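Long-range contacts in Pgp2 (Campylobacter jejuni subsp. jejuni, PDB 6XJ6), which acts as an LD-carboxypeptidase on peptidoglycan and, with peptidoglycan binding by its accessory NTF2-like domain, directs helical cell shape: residues N17-D25 against S234-P242; D65-P75 against G110-I118. All coordinates share one frame; numbering follows the deposited sequence.

Contact 1 of 2, residues N17-D25 against S234-P242; sequences NISLGYYDD and SDINISPYP
The hydroxyl of Tyr23 sits between Leu20 of its own segment and Ser239 of the other: OH donates to Leu20 O at 2.7 Å, in the carbonyl plane, while Ser239 OG lies 2.8 Å from Tyr23 OH. The setting is an antiparallel edge pairing, in which a short, weakly bonded strand at 22-23, close to the N terminus, is added to strand 232-240 of the NTF2-like sheet. The pairing rests on Tyr22 and Ile238, the hydrogen-bonded pair, each backbone N reaching the other's O at 2.9 Å. Before it, a type I turn from Ile18 to Gly21 lays its peptide on the proline ring, Pro240 CD being 3.6 Å from Leu20 C.

With CG beside its backbone N (chi1 -58°), Tyr23 sends its ring along the strand toward Ser239. The Asn237 side chain crosses it at about a right angle, ring and amide planes 54° apart. Asn237 OD1, near the ring edge, accepts from Asp24 N at 3.2 Å, nearly along the C=O axis, and also takes a water. Tyr44 adds an edge-to-face ring to Tyr23, and helix 170-188 meets Tyr22 and Ile238 on the other face of the sheet.

At the solvent end Asp24 OD2 lies 3.9 Å from Asp235 OD1. Water probably eases this like-charge approach: one molecule donates to both oxygens, at 2.6 Å to Asp24 OD2 and 2.7 Å to Asp235 OD1.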
# COMPACT_ATOMS: atom_id res chain seq x y z
N ASN A 17 -1.05 16.07 -9.64
CA ASN A 17 -1.55 14.78 -10.12
C ASN A 17 -1.36 13.78 -8.99
O ASN A 17 -0.26 13.27 -8.77
CB ASN A 17 -0.80 14.35 -11.37
CG ASN A 17 -1.34 13.06 -11.94
OD1 ASN A 17 -2.05 12.31 -11.26
ND2 ASN A 17 -1.01 12.78 -13.19
N ILE A 18 -2.44 13.52 -8.26
CA ILE A 18 -2.43 12.58 -7.15
C ILE A 18 -3.08 11.25 -7.52
O ILE A 18 -3.40 10.44 -6.65
CB ILE A 18 -3.03 13.19 -5.87
CG1 ILE A 18 -4.40 13.85 -6.14
CG2 ILE A 18 -2.08 14.22 -5.30
CD1 ILE A 18 -5.51 12.92 -6.57
N SER A 19 -3.27 11.00 -8.82
CA SER A 19 -4.04 9.84 -9.26
C SER A 19 -3.41 8.52 -8.84
O SER A 19 -4.12 7.52 -8.68
CB SER A 19 -4.22 9.89 -10.78
OG SER A 19 -2.98 9.81 -11.45
N LEU A 20 -2.09 8.47 -8.68
CA LEU A 20 -1.41 7.28 -8.18
C LEU A 20 -1.00 7.42 -6.72
O LEU A 20 -0.21 6.60 -6.23
CB LEU A 20 -0.20 6.94 -9.05
CG LEU A 20 -0.52 6.65 -10.51
CD1 LEU A 20 0.75 6.35 -11.29
CD2 LEU A 20 -1.53 5.51 -10.66
N GLY A 21 -1.53 8.42 -6.03
CA GLY A 21 -1.20 8.69 -4.65
C GLY A 21 -0.64 10.09 -4.46
O GLY A 21 -0.25 10.78 -5.41
N TYR A 22 -0.58 10.48 -3.19
CA TYR A 22 -0.04 11.76 -2.75
C TYR A 22 1.11 11.43 -1.81
O TYR A 22 0.89 10.79 -0.77
CB TYR A 22 -1.14 12.54 -2.04
CG TYR A 22 -0.83 13.94 -1.55
CD1 TYR A 22 -0.17 14.86 -2.34
CD2 TYR A 22 -1.25 14.34 -0.29
CE1 TYR A 22 0.09 16.14 -1.88
CE2 TYR A 22 -1.00 15.62 0.18
CZ TYR A 22 -0.33 16.52 -0.62
OH TYR A 22 -0.09 17.79 -0.15
N TYR A 23 2.32 11.82 -2.18
CA TYR A 23 3.54 11.37 -1.50
C TYR A 23 4.33 12.56 -0.98
O TYR A 23 4.47 13.59 -1.65
CB TYR A 23 4.40 10.54 -2.46
CG TYR A 23 3.64 9.35 -2.97
CD1 TYR A 23 3.59 8.18 -2.23
CD2 TYR A 23 2.92 9.40 -4.17
CE1 TYR A 23 2.88 7.10 -2.66
CE2 TYR A 23 2.20 8.30 -4.61
CZ TYR A 23 2.18 7.16 -3.84
OH TYR A 23 1.46 6.04 -4.23
N ASP A 24 4.90 12.39 0.21
CA ASP A 24 5.65 13.48 0.82
C ASP A 24 6.95 13.77 0.08
O ASP A 24 7.40 14.92 0.05
CB ASP A 24 5.94 13.15 2.28
CG ASP A 24 6.57 14.31 3.02
OD1 ASP A 24 5.87 15.31 3.26
OD2 ASP A 24 7.76 14.22 3.33
N ASP A 25 7.55 12.76 -0.54
CA ASP A 25 8.78 12.93 -1.32
C ASP A 25 8.67 12.09 -2.59
O ASP A 25 7.64 11.46 -2.85
CB ASP A 25 10.01 12.56 -0.47
CG ASP A 25 11.32 12.96 -1.12
OD1 ASP A 25 11.39 14.06 -1.72
OD2 ASP A 25 12.29 12.17 -1.05
N SER A 234 4.97 12.37 10.15
CA SER A 234 5.77 12.90 9.06
C SER A 234 5.87 11.85 7.96
O SER A 234 5.49 10.69 8.14
CB SER A 234 7.15 13.36 9.53
OG SER A 234 7.92 12.28 9.99
N ASP A 235 6.38 12.27 6.81
CA ASP A 235 6.59 11.40 5.66
C ASP A 235 5.31 10.66 5.27
O ASP A 235 5.30 9.44 5.08
CB ASP A 235 7.75 10.43 5.91
CG ASP A 235 8.22 9.73 4.64
OD1 ASP A 235 8.06 10.29 3.54
OD2 ASP A 235 8.76 8.60 4.75
N ILE A 236 4.21 11.40 5.16
CA ILE A 236 2.92 10.78 4.90
C ILE A 236 2.79 10.45 3.42
O ILE A 236 2.95 11.33 2.55
CB ILE A 236 1.77 11.69 5.36
CG1 ILE A 236 1.87 11.94 6.87
CG2 ILE A 236 0.42 11.04 5.04
CD1 ILE A 236 0.98 13.08 7.34
N ASN A 237 2.49 9.19 3.13
CA ASN A 237 2.19 8.71 1.78
C ASN A 237 0.81 8.09 1.80
O ASN A 237 0.54 7.20 2.61
CB ASN A 237 3.18 7.63 1.35
CG ASN A 237 4.59 8.13 1.22
OD1 ASN A 237 4.82 9.27 0.82
ND2 ASN A 237 5.56 7.28 1.53
N ILE A 238 -0.06 8.57 0.92
CA ILE A 238 -1.41 8.03 0.78
C ILE A 238 -1.54 7.50 -0.63
O ILE A 238 -1.22 8.20 -1.60
CB ILE A 238 -2.47 9.10 1.10
CG1 ILE A 238 -2.36 9.47 2.58
CG2 ILE A 238 -3.87 8.60 0.76
CD1 ILE A 238 -3.36 10.49 3.05
N SER A 239 -1.99 6.25 -0.75
CA SER A 239 -2.03 5.59 -2.04
C SER A 239 -3.36 4.88 -2.27
O SER A 239 -3.90 4.26 -1.34
CB SER A 239 -0.92 4.55 -2.10
OG SER A 239 0.34 5.12 -1.79
N PRO A 240 -3.87 4.89 -3.49
CA PRO A 240 -5.07 4.11 -3.79
C PRO A 240 -4.75 2.62 -3.74
O PRO A 240 -3.65 2.20 -4.08
CB PRO A 240 -5.42 4.55 -5.22
CG PRO A 240 -4.12 4.92 -5.82
CD PRO A 240 -3.32 5.54 -4.70
N TYR A 241 -5.74 1.84 -3.31
CA TYR A 241 -5.54 0.43 -3.01
C TYR A 241 -6.49 -0.42 -3.85
O TYR A 241 -7.68 -0.56 -3.50
CB TYR A 241 -5.76 0.15 -1.51
CG TYR A 241 -5.21 -1.19 -1.09
CD1 TYR A 241 -5.93 -2.36 -1.28
CD2 TYR A 241 -3.93 -1.30 -0.53
CE1 TYR A 241 -5.43 -3.58 -0.91
CE2 TYR A 241 -3.42 -2.52 -0.17
CZ TYR A 241 -4.17 -3.66 -0.36
OH TYR A 241 -3.68 -4.90 -0.01
N PRO A 242 -6.03 -0.98 -4.97
CA PRO A 242 -6.92 -1.80 -5.80
C PRO A 242 -7.44 -3.00 -5.03
O PRO A 242 -6.71 -3.61 -4.25
CB PRO A 242 -6.03 -2.24 -6.96
CG PRO A 242 -4.93 -1.21 -7.02
CD PRO A 242 -4.70 -0.82 -5.59
O HOH W 1 4.17 14.34 5.40
O HOH W 2 7.53 14.83 6.20
O HOH W 3 9.62 12.45 3.28
O HOH W 4 2.86 14.18 2.73
O HOH W 5 7.23 10.08 0.42

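Contact 2 of 2, residues D65-P75 against G110-I118; sequences DKKIEGDLKTP and GKTGGGIWI
Pro75 and Ile116 meet tip to tip at the buried end of this contact, where Pro75 CD rests 3.7 Å from Ile116 CG2. This is the tight part, joining an irregular loop to the glycine-rich approach to strand 117-119 in the YkuD-type L,D-transpeptidase domain, beside the predicted nucleophile, Cys136. Tyr101 adds to it, touching Pro75 and the side chains of Lys66 and Lys111.

Lys66 carries the packing outward. Its chain runs straight until chi4 (66°), where it bends: CE lies near Thr112 O and the first glycines that follow it, while NZ turns back to Ile68 O, at 2.9 Å, and forms a salt bridge with Asp71 OD1. Lys73 N meets OD1 from the opposite face, closing an Asx turn, and Asp71 OD2 takes the backbone N of Lys67 and Ile68.

The outer side is polar and hydrated, held by discrete bonds instead of close apolar packing. Thr112 N bonds to Lys67 O at 3.0 Å, and its OG1 accepts from Glu69 N at 3.1 Å. One water joins Glu69 OE1, Lys66 NZ and Gly114 N; another donates to Lys67 O. Lys111, extended beyond CG, slides over Lys66 O to a salt bridge, NZ lying 3.2 Å from Asp65 OD1, on the syn side and 28° out of the carboxylate plane. Lys67 NZ completes the network on the anti lone pair of Asp65 OD2. With two ammonium groups on one carboxylate, Asp65 is likely to stay ionised.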
# COMPACT_ATOMS: atom_id res chain seq x y z
N ASP A 65 -8.32 -12.68 -6.88
CA ASP A 65 -7.64 -12.24 -5.67
C ASP A 65 -6.81 -13.39 -5.10
O ASP A 65 -7.32 -14.49 -4.87
CB ASP A 65 -8.73 -11.83 -4.67
CG ASP A 65 -8.20 -11.14 -3.43
OD1 ASP A 65 -7.35 -10.23 -3.54
OD2 ASP A 65 -8.68 -11.50 -2.33
N LYS A 66 -5.51 -13.15 -4.87
CA LYS A 66 -4.68 -14.16 -4.25
C LYS A 66 -5.11 -14.38 -2.80
O LYS A 66 -5.41 -13.43 -2.08
CB LYS A 66 -3.19 -13.79 -4.27
CG LYS A 66 -2.30 -14.91 -3.66
CD LYS A 66 -0.81 -14.67 -3.84
CE LYS A 66 0.02 -15.80 -3.23
NZ LYS A 66 -0.16 -17.11 -3.92
N LYS A 67 -5.10 -15.64 -2.39
CA LYS A 67 -5.53 -16.00 -1.04
C LYS A 67 -4.53 -16.89 -0.32
O LYS A 67 -4.35 -16.74 0.89
CB LYS A 67 -6.88 -16.75 -1.10
CG LYS A 67 -7.97 -16.03 -1.87
CD LYS A 67 -8.63 -14.95 -1.05
CE LYS A 67 -9.90 -14.47 -1.72
NZ LYS A 67 -10.62 -13.44 -0.92
N ILE A 68 -3.88 -17.81 -1.03
CA ILE A 68 -3.10 -18.86 -0.39
C ILE A 68 -1.87 -19.19 -1.21
O ILE A 68 -1.83 -19.00 -2.42
CB ILE A 68 -3.92 -20.16 -0.15
CG1 ILE A 68 -4.51 -20.68 -1.46
CG2 ILE A 68 -5.01 -19.91 0.88
CD1 ILE A 68 -5.05 -22.10 -1.37
N GLU A 69 -0.86 -19.72 -0.51
CA GLU A 69 0.21 -20.43 -1.18
C GLU A 69 -0.37 -21.52 -2.07
O GLU A 69 -1.16 -22.35 -1.62
CB GLU A 69 1.11 -21.06 -0.11
CG GLU A 69 2.21 -21.98 -0.64
CD GLU A 69 3.25 -21.24 -1.44
OE1 GLU A 69 3.35 -20.01 -1.29
OE2 GLU A 69 3.99 -21.89 -2.21
N GLY A 70 0.02 -21.50 -3.34
CA GLY A 70 -0.35 -22.54 -4.27
C GLY A 70 -1.49 -22.21 -5.21
O GLY A 70 -1.77 -23.01 -6.11
N ASP A 71 -2.15 -21.06 -5.05
CA ASP A 71 -3.25 -20.72 -5.95
C ASP A 71 -2.79 -20.07 -7.25
O ASP A 71 -3.61 -19.89 -8.15
CB ASP A 71 -4.33 -19.88 -5.25
CG ASP A 71 -3.87 -18.50 -4.82
OD1 ASP A 71 -2.81 -18.02 -5.28
OD2 ASP A 71 -4.60 -17.88 -4.01
N LEU A 72 -1.50 -19.75 -7.38
CA LEU A 72 -0.90 -19.28 -8.63
C LEU A 72 -1.36 -17.88 -9.02
O LEU A 72 -1.03 -17.41 -10.12
CB LEU A 72 -1.15 -20.25 -9.79
CG LEU A 72 -0.73 -21.70 -9.56
CD1 LEU A 72 -1.01 -22.50 -10.82
CD2 LEU A 72 0.74 -21.79 -9.17
N LYS A 73 -2.09 -17.19 -8.16
CA LYS A 73 -2.63 -15.89 -8.51
C LYS A 73 -1.63 -14.79 -8.23
O LYS A 73 -0.81 -14.88 -7.31
CB LYS A 73 -3.93 -15.63 -7.74
CG LYS A 73 -5.06 -16.55 -8.15
CD LYS A 73 -6.23 -16.49 -7.20
CE LYS A 73 -7.34 -17.44 -7.65
NZ LYS A 73 -8.45 -17.52 -6.66
N THR A 74 -1.70 -13.73 -9.05
CA THR A 74 -0.95 -12.51 -8.74
C THR A 74 -1.79 -11.63 -7.82
O THR A 74 -2.96 -11.36 -8.12
CB THR A 74 -0.62 -11.76 -10.03
OG1 THR A 74 0.33 -12.51 -10.78
CG2 THR A 74 -0.04 -10.38 -9.73
N PRO A 75 -1.24 -11.19 -6.69
CA PRO A 75 -2.03 -10.37 -5.76
C PRO A 75 -2.40 -9.01 -6.32
O PRO A 75 -1.63 -8.36 -7.03
CB PRO A 75 -1.14 -10.24 -4.52
CG PRO A 75 0.19 -10.68 -4.91
CD PRO A 75 0.12 -11.46 -6.19
N GLY A 110 -5.91 -13.41 6.87
CA GLY A 110 -5.60 -14.82 6.85
C GLY A 110 -4.98 -15.33 5.56
O GLY A 110 -4.89 -16.54 5.38
N LYS A 111 -4.56 -14.44 4.67
CA LYS A 111 -3.95 -14.87 3.43
C LYS A 111 -2.56 -15.43 3.69
O LYS A 111 -1.88 -15.06 4.65
CB LYS A 111 -3.83 -13.69 2.47
CG LYS A 111 -5.16 -13.16 1.98
CD LYS A 111 -4.92 -12.14 0.88
CE LYS A 111 -6.21 -11.53 0.38
NZ LYS A 111 -5.94 -10.53 -0.67
N THR A 112 -2.12 -16.31 2.79
CA THR A 112 -0.81 -16.92 2.88
C THR A 112 -0.13 -16.87 1.51
O THR A 112 -0.70 -16.42 0.52
CB THR A 112 -0.89 -18.37 3.37
OG1 THR A 112 -1.68 -19.15 2.46
CG2 THR A 112 -1.48 -18.44 4.77
N GLY A 113 1.09 -17.35 1.48
CA GLY A 113 1.90 -17.32 0.28
C GLY A 113 3.01 -16.29 0.39
O GLY A 113 3.26 -15.69 1.45
N GLY A 114 3.66 -16.07 -0.74
CA GLY A 114 4.85 -15.25 -0.78
C GLY A 114 5.56 -15.47 -2.10
O GLY A 114 5.00 -16.06 -3.03
N GLY A 115 6.79 -14.99 -2.16
CA GLY A 115 7.58 -15.17 -3.37
C GLY A 115 6.96 -14.53 -4.59
O GLY A 115 7.07 -15.08 -5.70
N ILE A 116 6.31 -13.38 -4.41
CA ILE A 116 5.73 -12.64 -5.52
C ILE A 116 6.76 -11.60 -5.95
O ILE A 116 6.97 -10.59 -5.26
CB ILE A 116 4.39 -11.99 -5.12
CG1 ILE A 116 3.39 -13.05 -4.65
CG2 ILE A 116 3.84 -11.18 -6.28
CD1 ILE A 116 3.08 -14.14 -5.67
N TRP A 117 7.40 -11.87 -7.07
CA TRP A 117 8.51 -11.09 -7.58
C TRP A 117 8.18 -10.57 -8.97
O TRP A 117 7.27 -11.07 -9.64
CB TRP A 117 9.77 -11.96 -7.74
CG TRP A 117 10.23 -12.66 -6.51
CD1 TRP A 117 9.85 -12.43 -5.22
CD2 TRP A 117 11.21 -13.71 -6.45
NE1 TRP A 117 10.51 -13.28 -4.37
CE2 TRP A 117 11.36 -14.07 -5.10
CE3 TRP A 117 11.96 -14.38 -7.42
CZ2 TRP A 117 12.22 -15.08 -4.70
CZ3 TRP A 117 12.82 -15.37 -7.02
CH2 TRP A 117 12.95 -15.72 -5.67
N ILE A 118 8.93 -9.55 -9.38
CA ILE A 118 9.06 -9.17 -10.77
C ILE A 118 10.39 -9.72 -11.24
O ILE A 118 11.43 -9.50 -10.60
CB ILE A 118 9.01 -7.64 -10.93
CG1 ILE A 118 7.65 -7.10 -10.47
CG2 ILE A 118 9.32 -7.23 -12.38
CD1 ILE A 118 7.56 -5.57 -10.43
O HOH W 6 2.47 -18.12 -2.93
O HOH W 7 -6.67 -17.12 2.49

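How the contacts relate
Together the two contacts illustrate how a multidomain enzyme can be stabilised both between and within its domains. Contact 1 ties a residue run near the N terminus to the NTF2-like sheet, whereas contact 2 joins two parts of the catalytic domain and falls, in sequence, between the halves of contact 1. Their centres are 25 Å apart and their nearest atoms about 6 Å, without touching. Strand 77-80 connects them: it begins just after 65-75, and its Phe78 packs against Tyr23 and Ser239 of contact 1. Contact 2 alone adjoins the predicted catalytic residues, the Ile116 side chain being about 5 Å from that of Cys136 and about 8 Å from that of His119.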